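Local structure of peptide chain release factor subunit 1 (Aeropyrum pernix, 3AGK) at residues 152-157 with 166-171; 320-325 with 353-358. The protein probably directs the termination of translation at the stop codons UAA, UAG and UGA, as a member of the eukaryotic release factor 1 family. One frame throughout, in Å; residues are numbered along the deposited sequence.

The two contacts lie in different domains of one chain. Contact 1 pairs two neighbouring antiparallel strands in eRF1 domain 2. Contact 2 packs a helix against the end of a strand in eRF1 domain 3. Their centres are 28 Å apart and their nearest atoms about 13 Å, so they do not touch. Both segments of contact 1 come before those of contact 2 in the sequence. The domains do meet close by: E323, in the turn of contact 2, forms a salt bridge with R162, which starts the strand that carries 166-170. Contact 1 is held by backbone hydrogen bonds, contact 2 by apolar and CH-pi packing of side chains.

Contact 1: residues 152-157 with 166-171; sequences QATIGL and LKELEG
Strands 152-157 and 166-170 run antiparallel, their axes 4.7 Å apart at closest. Backbone hydrogen bonds do most of the joining. A153 and L169 form a hydrogen-bonded pair, with A153 N to L169 O and L169 N to A153 O both 2.9 Å. I155 N meets K167 O at 2.7 Å, almost straight (177°) and nearly along the C=O axis. I155 O takes two donors: L166 N at 2.7 Å and K167 N at 3.2 Å, the latter on a lone pair. Two residues, L166 and K167, sit opposite the single I155, a classic beta bulge.

Among apolar contacts, I155 CD1 meets L169 CD1 at 3.9 Å, the side chains crossing obliquely. They share one face with A153 and the polar K167. At the bulge, L166 CD1 lies 3.8 Å from L157 CB.

Q152, T154, E168 and E170 point to the other face. T154 and E168 run side by side and point the same way, but T154 OG1 bonds to Q258 OE1 and G259 N.

The two strands form a beta hairpin in the domain 2 sheet: 162-170 is outermost, and 142-149 pairs with 152-159 on its other side. Helix 188-215 covers the face of A153, I155 and L169.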
ATOM      1  N   GLN A 152     -26.090   5.594  -0.715  1.00 43.72           N
ATOM      2  CA  GLN A 152     -25.008   4.665  -1.049  1.00 47.50           C
ATOM      3  C   GLN A 152     -23.653   5.378  -1.134  1.00 43.16           C
ATOM      4  O   GLN A 152     -23.577   6.530  -1.549  1.00 40.62           O
ATOM      5  CB  GLN A 152     -25.329   3.994  -2.376  1.00 52.07           C
ATOM      6  CG  GLN A 152     -24.418   2.868  -2.778  1.00 59.09           C
ATOM      7  CD  GLN A 152     -24.807   2.305  -4.136  1.00 67.37           C
ATOM      8  OE1 GLN A 152     -24.175   1.383  -4.639  1.00 73.63           O
ATOM      9  NE2 GLN A 152     -25.848   2.871  -4.740  1.00 64.96           N
ATOM     10  N   ALA A 153     -22.587   4.692  -0.735  1.00 45.78           N
ATOM     11  CA  ALA A 153     -21.273   5.316  -0.683  1.00 43.16           C
ATOM     12  C   ALA A 153     -20.143   4.313  -0.898  1.00 47.88           C
ATOM     13  O   ALA A 153     -20.305   3.132  -0.642  1.00 43.58           O
ATOM     14  CB  ALA A 153     -21.082   6.047   0.635  1.00 34.86           C
ATOM     15  N   THR A 154     -19.004   4.805  -1.386  1.00 48.91           N
ATOM     16  CA  THR A 154     -17.786   4.013  -1.517  1.00 44.12           C
ATOM     17  C   THR A 154     -16.619   4.792  -0.912  1.00 41.03           C
ATOM     18  O   THR A 154     -16.438   5.983  -1.195  1.00 42.59           O
ATOM     19  CB  THR A 154     -17.463   3.709  -3.010  1.00 45.64           C
ATOM     20  OG1 THR A 154     -18.550   2.984  -3.600  1.00 42.23           O
ATOM     21  CG2 THR A 154     -16.150   2.893  -3.160  1.00 37.00           C
ATOM     22  N   ILE A 155     -15.831   4.129  -0.074  1.00 40.24           N
ATOM     23  CA  ILE A 155     -14.601   4.721   0.429  1.00 40.56           C
ATOM     24  C   ILE A 155     -13.399   3.973  -0.182  1.00 44.84           C
ATOM     25  O   ILE A 155     -13.331   2.742  -0.134  1.00 40.74           O
ATOM     26  CB  ILE A 155     -14.576   4.736   1.967  1.00 45.02           C
ATOM     27  CG1 ILE A 155     -15.833   5.445   2.470  1.00 44.36           C
ATOM     28  CG2 ILE A 155     -13.303   5.435   2.501  1.00 37.19           C
ATOM     29  CD1 ILE A 155     -16.096   5.261   3.928  1.00 44.10           C
ATOM     30  N   GLY A 156     -12.481   4.718  -0.803  1.00 42.46           N
ATOM     31  CA  GLY A 156     -11.351   4.108  -1.481  1.00 41.40           C
ATOM     32  C   GLY A 156     -10.029   4.746  -1.103  1.00 45.66           C
ATOM     33  O   GLY A 156      -9.991   5.755  -0.395  1.00 36.57           O
ATOM     34  N   LEU A 157      -8.944   4.162  -1.591  1.00 39.83           N
ATOM     35  CA  LEU A 157      -7.617   4.638  -1.266  1.00 40.20           C
ATOM     36  C   LEU A 157      -6.692   4.507  -2.472  1.00 42.88           C
ATOM     37  O   LEU A 157      -6.609   3.440  -3.083  1.00 40.90           O
ATOM     38  CB  LEU A 157      -7.058   3.839  -0.092  1.00 38.85           C
ATOM     39  CG  LEU A 157      -5.716   4.366   0.419  1.00 45.40           C
ATOM     40  CD1 LEU A 157      -5.853   5.788   0.949  1.00 43.39           C
ATOM     41  CD2 LEU A 157      -5.169   3.436   1.481  1.00 47.48           C
ATOM     42  N   LEU A 166     -11.995   0.435   0.082  1.00 50.05           N
ATOM     43  CA  LEU A 166     -11.817   0.159   1.511  1.00 50.44           C
ATOM     44  C   LEU A 166     -13.128  -0.292   2.134  1.00 51.97           C
ATOM     45  O   LEU A 166     -13.142  -1.174   2.979  1.00 52.24           O
ATOM     46  CB  LEU A 166     -11.287   1.381   2.271  1.00 47.89           C
ATOM     47  CG  LEU A 166      -9.865   1.807   1.916  1.00 49.58           C
ATOM     48  CD1 LEU A 166      -9.385   2.942   2.806  1.00 42.77           C
ATOM     49  CD2 LEU A 166      -8.907   0.607   1.991  1.00 45.26           C
ATOM     50  N   LYS A 167     -14.225   0.319   1.694  1.00 49.52           N
ATOM     51  CA  LYS A 167     -15.536   0.068   2.262  1.00 49.50           C
ATOM     52  C   LYS A 167     -16.613   0.563   1.304  1.00 51.03           C
ATOM     53  O   LYS A 167     -16.458   1.613   0.657  1.00 44.08           O
ATOM     54  CB  LYS A 167     -15.673   0.804   3.596  1.00 55.67           C
ATOM     55  CG  LYS A 167     -16.961   0.498   4.347  1.00 56.79           C
ATOM     56  CD  LYS A 167     -16.821  -0.769   5.163  1.00 64.64           C
ATOM     57  CE  LYS A 167     -18.164  -1.224   5.703  1.00 78.04           C
ATOM     58  NZ  LYS A 167     -18.001  -2.144   6.861  1.00 86.28           N
ATOM     59  N   GLU A 168     -17.693  -0.206   1.214  1.00 43.71           N
ATOM     60  CA  GLU A 168     -18.921   0.219   0.555  1.00 51.27           C
ATOM     61  C   GLU A 168     -20.063   0.236   1.584  1.00 56.78           C
ATOM     62  O   GLU A 168     -20.088  -0.588   2.497  1.00 54.06           O
ATOM     63  CB  GLU A 168     -19.246  -0.698  -0.633  1.00 58.30           C
ATOM     64  CG  GLU A 168     -18.170  -0.639  -1.739  1.00 59.46           C
ATOM     65  CD  GLU A 168     -18.631  -1.205  -3.071  1.00 60.48           C
ATOM     66  OE1 GLU A 168     -19.450  -0.546  -3.755  1.00 61.84           O
ATOM     67  OE2 GLU A 168     -18.162  -2.303  -3.440  1.00 61.80           O
ATOM     68  N   LEU A 169     -20.987   1.186   1.448  1.00 50.79           N
ATOM     69  CA  LEU A 169     -22.054   1.364   2.424  1.00 53.53           C
ATOM     70  C   LEU A 169     -23.332   1.608   1.677  1.00 53.50           C
ATOM     71  O   LEU A 169     -23.314   2.200   0.592  1.00 47.55           O
ATOM     72  CB  LEU A 169     -21.795   2.574   3.323  1.00 57.28           C
ATOM     73  CG  LEU A 169     -20.611   2.591   4.289  1.00 69.25           C
ATOM     74  CD1 LEU A 169     -19.383   3.183   3.629  1.00 72.44           C
ATOM     75  CD2 LEU A 169     -20.968   3.412   5.505  1.00 77.66           C
ATOM     76  N   GLU A 170     -24.434   1.153   2.273  1.00 54.83           N
ATOM     77  CA  GLU A 170     -25.783   1.369   1.762  1.00 60.87           C
ATOM     78  C   GLU A 170     -26.688   1.892   2.871  1.00 63.45           C
ATOM     79  O   GLU A 170     -26.497   1.571   4.053  1.00 55.64           O
ATOM     80  CB  GLU A 170     -26.407   0.056   1.292  1.00 76.31           C
ATOM     81  CG  GLU A 170     -25.560  -0.786   0.391  1.00 86.87           C
ATOM     82  CD  GLU A 170     -26.408  -1.566  -0.593  1.00 95.90           C
ATOM     83  OE1 GLU A 170     -26.859  -2.683  -0.246  1.00 92.17           O
ATOM     84  OE2 GLU A 170     -26.636  -1.045  -1.710  1.00100.50           O
ATOM     85  N   GLY A 171     -27.699   2.655   2.470  1.00 58.12           N
ATOM     86  CA  GLY A 171     -28.720   3.133   3.378  1.00 53.46           C
ATOM     87  C   GLY A 171     -30.097   2.983   2.759  1.00 58.17           C
ATOM     88  O   GLY A 171     -30.238   2.838   1.538  1.00 54.14           O
TER

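Contact 2: residues 320-325 with 353-358; sequences LIHESR and EWFLKT
Helix 353-358 crosses strand 320-322 at nearly a right angle (-94°), with the axes 9.1 Å apart at closest. F355 and L356 reach from the helix to the strand and to the turn after it.

The apolar contact is made by F355, whose CG is anti to the backbone N: F355 CZ lies 3.8 Å from L320 CB. The edge of the ring also meets backbone atoms: F355 CZ is 3.3 Å from L320 O and F355 CE2 is 3.7 Å from H322 N, both near the ring plane.

The CH-pi part joins L356 to H322. L356 CB stands over one face of the imidazole, 4.0 Å from the ring centroid and towards the rim nearest H322 CD2. Further out, L356 CD2 lies 3.7 Å from S324 OG.

A hydrogen bond helps to fix the rotation of the imidazole: S324 N donates to H322 ND1 at 3.2 Å, near the ring plane. It lies within a type I beta turn from H322 to R325, closed by R325 N to H322 O at 3.1 Å. An alanine in place of H322 removes the ring face under L356 CB and the acceptor for S324 N, which would probably loosen both helix packing and turn.

Helix 277-294 also meets L320 and F355. Helices packed on a mixed sheet, with strand 316-322 in its interior, form the alpha/beta fold of eRF1 domain 3.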
ATOM      1  N   LEU A 320       5.153  -0.844 -21.356  1.00 48.39           N
ATOM      2  CA  LEU A 320       4.160  -1.242 -20.360  1.00 51.46           C
ATOM      3  C   LEU A 320       4.527  -2.613 -19.840  1.00 51.15           C
ATOM      4  O   LEU A 320       4.608  -3.569 -20.622  1.00 40.82           O
ATOM      5  CB  LEU A 320       2.768  -1.304 -20.975  1.00 52.41           C
ATOM      6  CG  LEU A 320       2.127   0.005 -21.413  1.00 57.09           C
ATOM      7  CD1 LEU A 320       1.430  -0.165 -22.738  1.00 61.31           C
ATOM      8  CD2 LEU A 320       1.150   0.439 -20.358  1.00 57.94           C
ATOM      9  N   ILE A 321       4.760  -2.710 -18.532  1.00 49.06           N
ATOM     10  CA  ILE A 321       5.193  -3.972 -17.935  1.00 48.57           C
ATOM     11  C   ILE A 321       4.323  -4.366 -16.759  1.00 50.20           C
ATOM     12  O   ILE A 321       4.265  -3.649 -15.757  1.00 51.03           O
ATOM     13  CB  ILE A 321       6.645  -3.900 -17.435  1.00 53.24           C
ATOM     14  CG1 ILE A 321       7.526  -3.157 -18.441  1.00 53.69           C
ATOM     15  CG2 ILE A 321       7.187  -5.310 -17.148  1.00 58.68           C
ATOM     16  CD1 ILE A 321       8.920  -2.887 -17.925  1.00 58.18           C
ATOM     17  N   HIS A 322       3.655  -5.509 -16.881  1.00 48.28           N
ATOM     18  CA  HIS A 322       2.852  -6.052 -15.785  1.00 53.58           C
ATOM     19  C   HIS A 322       3.740  -6.405 -14.582  1.00 56.80           C
ATOM     20  O   HIS A 322       4.768  -7.062 -14.724  1.00 55.12           O
ATOM     21  CB  HIS A 322       2.059  -7.284 -16.259  1.00 41.82           C
ATOM     22  CG  HIS A 322       0.937  -7.677 -15.343  1.00 52.33           C
ATOM     23  ND1 HIS A 322       1.138  -8.381 -14.174  1.00 55.44           N
ATOM     24  CD2 HIS A 322      -0.402  -7.486 -15.443  1.00 46.70           C
ATOM     25  CE1 HIS A 322      -0.027  -8.591 -13.585  1.00 53.00           C
ATOM     26  NE2 HIS A 322      -0.977  -8.059 -14.338  1.00 48.22           N
ATOM     27  N   GLU A 323       3.329  -5.975 -13.397  1.00 53.76           N
ATOM     28  CA  GLU A 323       4.151  -6.127 -12.201  1.00 59.55           C
ATOM     29  C   GLU A 323       4.435  -7.583 -11.785  1.00 57.87           C
ATOM     30  O   GLU A 323       5.357  -7.844 -11.014  1.00 55.08           O
ATOM     31  CB  GLU A 323       3.502  -5.390 -11.031  1.00 62.13           C
ATOM     32  CG  GLU A 323       2.260  -6.077 -10.509  1.00 64.75           C
ATOM     33  CD  GLU A 323       1.693  -5.380  -9.288  1.00 73.92           C
ATOM     34  OE1 GLU A 323       0.479  -5.522  -9.025  1.00 67.34           O
ATOM     35  OE2 GLU A 323       2.464  -4.680  -8.596  1.00 82.41           O
ATOM     36  N   SER A 324       3.653  -8.533 -12.279  1.00 56.60           N
ATOM     37  CA  SER A 324       3.894  -9.932 -11.911  1.00 59.65           C
ATOM     38  C   SER A 324       5.009 -10.602 -12.728  1.00 63.22           C
ATOM     39  O   SER A 324       5.345 -11.764 -12.495  1.00 66.40           O
ATOM     40  CB  SER A 324       2.602 -10.758 -11.967  1.00 63.46           C
ATOM     41  OG  SER A 324       2.214 -11.030 -13.304  1.00 74.93           O
ATOM     42  N   ARG A 325       5.588  -9.877 -13.676  1.00 62.43           N
ATOM     43  CA  ARG A 325       6.718 -10.405 -14.432  1.00 62.76           C
ATOM     44  C   ARG A 325       7.991 -10.469 -13.597  1.00 66.66           C
ATOM     45  O   ARG A 325       8.435  -9.472 -13.031  1.00 67.04           O
ATOM     46  CB  ARG A 325       6.964  -9.590 -15.703  1.00 62.83           C
ATOM     47  CG  ARG A 325       6.032  -9.965 -16.830  1.00 65.29           C
ATOM     48  CD  ARG A 325       6.341  -9.182 -18.071  1.00 69.69           C
ATOM     49  NE  ARG A 325       6.295 -10.027 -19.259  1.00 74.56           N
ATOM     50  CZ  ARG A 325       7.316 -10.750 -19.693  1.00 65.15           C
ATOM     51  NH1 ARG A 325       8.456 -10.734 -19.032  1.00 68.75           N
ATOM     52  NH2 ARG A 325       7.199 -11.482 -20.785  1.00 59.94           N
ATOM     53  N   GLU A 353      -5.268  -8.045 -15.982  1.00 49.78           N
ATOM     54  CA  GLU A 353      -5.308  -9.478 -16.244  1.00 59.03           C
ATOM     55  C   GLU A 353      -5.402  -9.798 -17.744  1.00 59.47           C
ATOM     56  O   GLU A 353      -4.817 -10.763 -18.219  1.00 64.34           O
ATOM     57  CB  GLU A 353      -6.460 -10.141 -15.483  1.00 65.58           C
ATOM     58  CG  GLU A 353      -7.800 -10.061 -16.173  1.00 82.63           C
ATOM     59  CD  GLU A 353      -8.802 -11.060 -15.603  1.00100.77           C
ATOM     60  OE1 GLU A 353      -9.977 -10.678 -15.403  1.00105.39           O
ATOM     61  OE2 GLU A 353      -8.410 -12.223 -15.351  1.00101.57           O
ATOM     62  N   TRP A 354      -6.151  -8.985 -18.476  1.00 52.16           N
ATOM     63  CA  TRP A 354      -6.249  -9.120 -19.912  1.00 50.84           C
ATOM     64  C   TRP A 354      -4.875  -8.900 -20.567  1.00 50.07           C
ATOM     65  O   TRP A 354      -4.441  -9.690 -21.412  1.00 46.34           O
ATOM     66  CB  TRP A 354      -7.257  -8.106 -20.448  1.00 51.37           C
ATOM     67  CG  TRP A 354      -7.111  -7.893 -21.906  1.00 59.87           C
ATOM     68  CD1 TRP A 354      -7.603  -8.687 -22.903  1.00 61.84           C
ATOM     69  CD2 TRP A 354      -6.401  -6.834 -22.548  1.00 57.66           C
ATOM     70  NE1 TRP A 354      -7.248  -8.178 -24.129  1.00 60.43           N
ATOM     71  CE2 TRP A 354      -6.510  -7.039 -23.939  1.00 61.35           C
ATOM     72  CE3 TRP A 354      -5.688  -5.727 -22.085  1.00 52.49           C
ATOM     73  CZ2 TRP A 354      -5.932  -6.174 -24.871  1.00 63.40           C
ATOM     74  CZ3 TRP A 354      -5.129  -4.869 -22.998  1.00 48.99           C
ATOM     75  CH2 TRP A 354      -5.242  -5.099 -24.380  1.00 61.17           C
ATOM     76  N   PHE A 355      -4.213  -7.814 -20.160  1.00 45.87           N
ATOM     77  CA  PHE A 355      -2.874  -7.461 -20.612  1.00 44.97           C
ATOM     78  C   PHE A 355      -1.873  -8.592 -20.391  1.00 50.84           C
ATOM     79  O   PHE A 355      -1.081  -8.924 -21.280  1.00 49.74           O
ATOM     80  CB  PHE A 355      -2.393  -6.194 -19.894  1.00 48.87           C
ATOM     81  CG  PHE A 355      -0.999  -5.744 -20.298  1.00 53.96           C
ATOM     82  CD1 PHE A 355      -0.712  -5.414 -21.617  1.00 53.38           C
ATOM     83  CD2 PHE A 355       0.012  -5.623 -19.350  1.00 53.83           C
ATOM     84  CE1 PHE A 355       0.567  -4.992 -21.979  1.00 51.39           C
ATOM     85  CE2 PHE A 355       1.289  -5.207 -19.708  1.00 53.89           C
ATOM     86  CZ  PHE A 355       1.567  -4.894 -21.024  1.00 49.49           C
ATOM     87  N   LEU A 356      -1.907  -9.172 -19.197  1.00 45.42           N
ATOM     88  CA  LEU A 356      -1.047 -10.290 -18.851  1.00 43.13           C
ATOM     89  C   LEU A 356      -1.402 -11.544 -19.663  1.00 54.60           C
ATOM     90  O   LEU A 356      -0.525 -12.308 -20.059  1.00 50.49           O
ATOM     91  CB  LEU A 356      -1.176 -10.606 -17.353  1.00 46.14           C
ATOM     92  CG  LEU A 356      -0.310 -11.768 -16.867  1.00 51.81           C
ATOM     93  CD1 LEU A 356       1.163 -11.414 -17.086  1.00 55.44           C
ATOM     94  CD2 LEU A 356      -0.584 -12.123 -15.405  1.00 56.17           C
ATOM     95  N   LYS A 357      -2.691 -11.767 -19.895  1.00 52.10           N
ATOM     96  CA  LYS A 357      -3.114 -12.981 -20.594  1.00 53.46           C
ATOM     97  C   LYS A 357      -2.804 -12.879 -22.078  1.00 50.75           C
ATOM     98  O   LYS A 357      -2.318 -13.825 -22.681  1.00 52.64           O
ATOM     99  CB  LYS A 357      -4.616 -13.289 -20.391  1.00 54.84           C
ATOM    100  CG  LYS A 357      -5.093 -14.518 -21.177  1.00 53.78           C
ATOM    101  CD  LYS A 357      -6.612 -14.688 -21.238  1.00 49.55           C
ATOM    102  CE  LYS A 357      -6.936 -16.103 -21.722  1.00 52.25           C
ATOM    103  NZ  LYS A 357      -8.368 -16.351 -22.022  1.00 59.41           N
ATOM    104  N   THR A 358      -3.087 -11.731 -22.674  1.00 47.55           N
ATOM    105  CA  THR A 358      -3.005 -11.683 -24.117  1.00 48.59           C
ATOM    106  C   THR A 358      -1.639 -11.236 -24.653  1.00 54.52           C
ATOM    107  O   THR A 358      -1.313 -11.535 -25.794  1.00 57.53           O
ATOM    108  CB  THR A 358      -4.235 -10.980 -24.793  1.00 55.59           C
ATOM    109  OG1 THR A 358      -3.894  -9.687 -25.289  1.00 60.41           O
ATOM    110  CG2 THR A 358      -5.408 -10.893 -23.841  1.00 47.76           C
TER